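Local structure of transferrin binding protein B (Actinobacillus suis, 3PQU) at residues 170-175 with 324-329; 491-496 with 506-511. The protein probably binds host transferrin as a surface lipoprotein of the outer membrane, serving as a receptor component in iron acquisition by this pig pathogen. All blocks are in the same frame, centred on the assembly; numbering follows the deposited sequence.

Contact 1 of 2, residues 170-175 with 324-329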
# COMPACT_ATOMS: atom_id res chain seq x y z
N VAL A 170 -1.95 20.62 -0.08
CA VAL A 170 -1.64 20.10 -1.41
C VAL A 170 -2.95 19.58 -2.00
O VAL A 170 -3.63 18.75 -1.38
CB VAL A 170 -0.60 18.97 -1.35
CG1 VAL A 170 -0.33 18.42 -2.76
CG2 VAL A 170 0.69 19.46 -0.69
N THR A 171 -3.29 20.05 -3.20
CA THR A 171 -4.55 19.70 -3.85
C THR A 171 -4.37 18.52 -4.81
O THR A 171 -3.42 18.50 -5.58
CB THR A 171 -5.14 20.90 -4.64
OG1 THR A 171 -5.54 21.90 -3.71
CG2 THR A 171 -6.37 20.47 -5.46
N TYR A 172 -5.28 17.55 -4.72
CA TYR A 172 -5.33 16.41 -5.65
C TYR A 172 -6.68 16.47 -6.33
O TYR A 172 -7.68 16.78 -5.68
CB TYR A 172 -5.26 15.06 -4.91
CG TYR A 172 -3.92 14.77 -4.25
CD1 TYR A 172 -3.04 13.83 -4.78
CD2 TYR A 172 -3.53 15.46 -3.12
CE1 TYR A 172 -1.81 13.58 -4.17
CE2 TYR A 172 -2.30 15.22 -2.52
CZ TYR A 172 -1.45 14.29 -3.04
OH TYR A 172 -0.24 14.09 -2.42
N LYS A 173 -6.71 16.16 -7.63
CA LYS A 173 -7.96 16.13 -8.38
C LYS A 173 -8.11 14.81 -9.13
O LYS A 173 -7.13 14.25 -9.62
CB LYS A 173 -8.03 17.29 -9.37
CG LYS A 173 -8.02 18.67 -8.75
CD LYS A 173 -8.13 19.75 -9.83
CE LYS A 173 -8.62 21.06 -9.24
NZ LYS A 173 -8.78 22.11 -10.29
N GLY A 174 -9.35 14.33 -9.24
CA GLY A 174 -9.60 13.05 -9.89
C GLY A 174 -11.07 12.68 -10.00
O GLY A 174 -11.94 13.52 -10.26
N THR A 175 -11.37 11.41 -9.77
CA THR A 175 -12.72 10.92 -9.95
C THR A 175 -13.18 10.17 -8.70
O THR A 175 -12.42 10.01 -7.75
CB THR A 175 -12.80 9.92 -11.13
OG1 THR A 175 -11.89 8.83 -10.88
CG2 THR A 175 -12.44 10.60 -12.46
N ALA A 324 -7.16 10.25 -7.29
CA ALA A 324 -6.85 11.62 -7.65
C ALA A 324 -5.33 11.83 -7.71
O ALA A 324 -4.56 11.07 -7.12
CB ALA A 324 -7.49 12.58 -6.63
N LYS A 325 -4.90 12.86 -8.43
CA LYS A 325 -3.48 13.15 -8.49
C LYS A 325 -3.23 14.62 -8.24
O LYS A 325 -4.11 15.45 -8.47
CB LYS A 325 -2.86 12.73 -9.82
CG LYS A 325 -3.28 13.53 -11.01
CD LYS A 325 -2.39 13.18 -12.20
CE LYS A 325 -2.99 13.74 -13.49
NZ LYS A 325 -2.23 13.34 -14.73
N SER A 326 -2.04 14.95 -7.76
CA SER A 326 -1.70 16.32 -7.51
C SER A 326 -0.97 16.83 -8.73
O SER A 326 -0.52 16.04 -9.56
CB SER A 326 -0.80 16.45 -6.28
OG SER A 326 0.46 15.84 -6.51
N GLU A 327 -0.91 18.15 -8.84
CA GLU A 327 -0.02 18.74 -9.82
C GLU A 327 1.35 18.59 -9.19
O GLU A 327 1.50 18.67 -7.97
CB GLU A 327 -0.40 20.18 -10.15
CG GLU A 327 -0.23 21.18 -9.03
CD GLU A 327 -0.86 22.53 -9.37
OE1 GLU A 327 -1.70 22.58 -10.29
OE2 GLU A 327 -0.51 23.54 -8.71
N ASN A 328 2.32 18.39 -10.05
CA ASN A 328 3.52 17.61 -9.75
C ASN A 328 4.43 18.03 -8.60
O ASN A 328 3.98 18.53 -7.57
CB ASN A 328 4.34 17.47 -11.04
CG ASN A 328 4.84 18.81 -11.56
OD1 ASN A 328 5.20 19.69 -10.77
ND2 ASN A 328 4.89 18.96 -12.88
N GLY A 329 5.73 17.80 -8.78
CA GLY A 329 6.72 18.09 -7.77
C GLY A 329 7.99 17.30 -7.96
O GLY A 329 7.95 16.07 -8.03
O HOH W 1 -1.40 20.07 -6.43
O HOH W 2 -3.70 19.99 -8.29

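Contact 2 of 2, residues 491-496 with 506-511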
# COMPACT_ATOMS: atom_id res chain seq x y z
N VAL A 491 35.14 -5.83 11.23
CA VAL A 491 35.24 -6.38 9.88
C VAL A 491 34.82 -5.32 8.88
O VAL A 491 35.35 -5.24 7.78
CB VAL A 491 34.37 -7.64 9.73
CG1 VAL A 491 33.91 -7.82 8.29
CG2 VAL A 491 35.13 -8.87 10.21
N PHE A 492 33.86 -4.49 9.28
CA PHE A 492 33.40 -3.36 8.49
C PHE A 492 33.31 -2.11 9.36
O PHE A 492 32.83 -2.18 10.49
CB PHE A 492 32.02 -3.63 7.89
CG PHE A 492 32.04 -4.41 6.60
CD1 PHE A 492 31.67 -5.74 6.57
CD2 PHE A 492 32.41 -3.80 5.42
CE1 PHE A 492 31.68 -6.46 5.39
CE2 PHE A 492 32.42 -4.51 4.23
CZ PHE A 492 32.05 -5.84 4.22
N THR A 493 33.75 -0.98 8.84
CA THR A 493 33.43 0.30 9.47
C THR A 493 32.57 1.13 8.53
O THR A 493 32.52 0.87 7.32
CB THR A 493 34.69 1.11 9.86
OG1 THR A 493 35.34 1.59 8.68
CG2 THR A 493 35.65 0.27 10.68
N VAL A 494 31.90 2.13 9.08
CA VAL A 494 31.09 3.03 8.27
C VAL A 494 31.33 4.49 8.61
O VAL A 494 31.39 4.87 9.78
CB VAL A 494 29.59 2.75 8.44
CG1 VAL A 494 28.78 3.78 7.67
CG2 VAL A 494 29.25 1.35 7.95
N ASP A 495 31.46 5.31 7.58
CA ASP A 495 31.56 6.75 7.74
C ASP A 495 30.43 7.37 6.94
O ASP A 495 30.35 7.18 5.73
CB ASP A 495 32.90 7.26 7.23
CG ASP A 495 34.04 6.31 7.54
OD1 ASP A 495 34.80 6.58 8.49
OD2 ASP A 495 34.16 5.29 6.83
N ALA A 496 29.56 8.11 7.61
CA ALA A 496 28.38 8.65 6.94
C ALA A 496 28.02 10.05 7.42
O ALA A 496 28.52 10.53 8.43
CB ALA A 496 27.20 7.70 7.10
N SER A 506 29.83 5.65 3.43
CA SER A 506 30.62 4.56 2.88
C SER A 506 30.96 3.49 3.92
O SER A 506 31.28 3.79 5.06
CB SER A 506 31.92 5.10 2.27
OG SER A 506 31.66 5.98 1.19
N ALA A 507 30.88 2.24 3.49
CA ALA A 507 31.33 1.12 4.31
C ALA A 507 32.65 0.60 3.75
O ALA A 507 32.90 0.68 2.54
CB ALA A 507 30.29 0.03 4.33
N LYS A 508 33.50 0.08 4.62
CA LYS A 508 34.78 -0.46 4.19
C LYS A 508 35.34 -1.45 5.17
O LYS A 508 34.72 -1.79 6.18
CB LYS A 508 35.80 0.66 4.01
CG LYS A 508 35.97 1.53 5.25
CD LYS A 508 37.07 2.57 5.07
CE LYS A 508 38.45 1.96 5.22
NZ LYS A 508 39.53 2.98 5.11
N THR A 509 36.55 -1.87 4.88
CA THR A 509 37.31 -2.69 5.80
C THR A 509 38.64 -2.00 5.98
O THR A 509 38.88 -0.95 5.39
CB THR A 509 37.50 -4.09 5.24
OG1 THR A 509 38.16 -4.01 3.97
CG2 THR A 509 36.15 -4.75 5.06
N SER A 510 39.50 -2.59 6.80
CA SER A 510 40.85 -2.08 6.92
C SER A 510 41.45 -2.07 5.52
O SER A 510 40.94 -2.72 4.61
CB SER A 510 41.68 -2.95 7.86
OG SER A 510 41.63 -4.31 7.47
N ASP A 511 42.53 -1.32 5.35
CA ASP A 511 43.23 -1.32 4.07
C ASP A 511 43.76 -2.72 3.82
O ASP A 511 44.03 -3.10 2.69
CB ASP A 511 44.36 -0.29 4.08
CG ASP A 511 43.86 1.12 4.33
OD1 ASP A 511 42.67 1.28 4.66
OD2 ASP A 511 44.67 2.06 4.20

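Contact 1 of 2, residues 170-175 with 324-329
Ala324 meets the strand 170-183 at Gly174, where the first and last long strands of the N-lobe beta-barrel come together as an antiparallel pair, the short segments running at 147° to each other. The two residues form a non-hydrogen-bonded pair drawn in to 3.8 Å between Gly174 CA and Ala324 CA. With no side chain at Gly174, Ala324 CA can come this near. Ala324 CB turns toward the opposite strand and packs on the Lys173 carbonyl. It also touches the Tyr172 side chain, Ala324 CB to Tyr172 CB being 3.8 Å; Met307 and Phe233 flank it from the adjoining strands.

Lys325 then makes the two backbone hydrogen bonds of the contact, both with Lys173: Lys173 N to Lys325 O at 2.8 Å and Lys325 N to Lys173 O at 2.9 Å, each nearly straight. The two lysine side chains project from the same face of the sheet. That of Lys325 is extended beyond CG and hands its NZ to Asn117 O, in the handle region.

Ser326 lies on the side of the sheet that carries Tyr172, its CB over one face of the buried ring, displaced toward the rim, in a CH-pi contact 3.8 Å from the ring centroid. Tyr172 CG stands anti to the carbonyl carbon (chi1 -68°), beside the backbone N, and from there CD1 meets Ser326 N and CE1 meets Ser326 CB. The phenol OH is hydrogen-bonded to Ala304 O.

At Glu327 water replaces direct pairing. Two waters bridge the gap, both donating to Thr171 O; the first accepts from Glu327 N at 3.1 Å, whereas the second receives only a weak bond from that same N-H.

Contact 2 of 2, residues 491-496 with 506-511
Phe492 reaches across to Lys508 and Thr509 from its first side-chain carbon onward. Its CB lies 3.7 Å from Lys508 O, and chi1 of -84° sets CG anti to the carbonyl carbon, still beside that same oxygen. CD2 comes nearer, 3.2 Å from Lys508 O, with the oxygen oblique to the ring. One atom further, CE2 meets Thr509 CG2, which lies over one face of the ring, offset toward the rim, in a CH-pi contact. The two side chains run side by side and point the same way, while Trp443, Val447 and Phe549 also contact the aromatic group.

Lys508 O has a second role, accepting from Thr493 N at 2.9 Å. This bond belongs to the antiparallel beta hairpin formed by strands 492-499 and 502-508 in the C-lobe barrel. At its open end, Val491 and Phe492 both face Leu482 on the neighbouring strand, a classic beta bulge. Lys508 N returns a bond to Thr493 O, and Asp495 and Ser506 exchange the next reciprocal pair, Ser506 N to Asp495 O being 2.8 Å.

Between these pairs, Val494 CG2 touches Ala507 CB at 4.0 Å; Val494 also packs on Val533 and Ala507 on Ile531, both of strand 531-538. On the other face Thr493 OG1 rests 3.5 Å from Lys508 CG. The lysine chain bends at chi3 (-78°), and its NZ forms a salt bridge with Asp511 OD1 at 3.6 Å, whereas Asp495 OD2 is 6.1 Å from Lys508 NZ.

Overall arrangement
The modelled chain starts at the C-lobe barrel, where strand 22-23 pairs with strand 557-568, and then passes through the N-lobe handle region into strand 170-183. Contact 1 closes a loop of 148 residues, bringing strand 318-326 back to strand 170-183 after the intervening N-lobe barrel strands, and so seals that barrel. The chain then builds the C-lobe handle and enters the second barrel. There contact 2 closes a short loop, with nine residues between its segments, joining neighbouring strands in sequence. The two contacts follow in series, neither nested nor crossed, and belong to separate lobes: their centres are 43 Å apart and their nearest atoms about 26 Å.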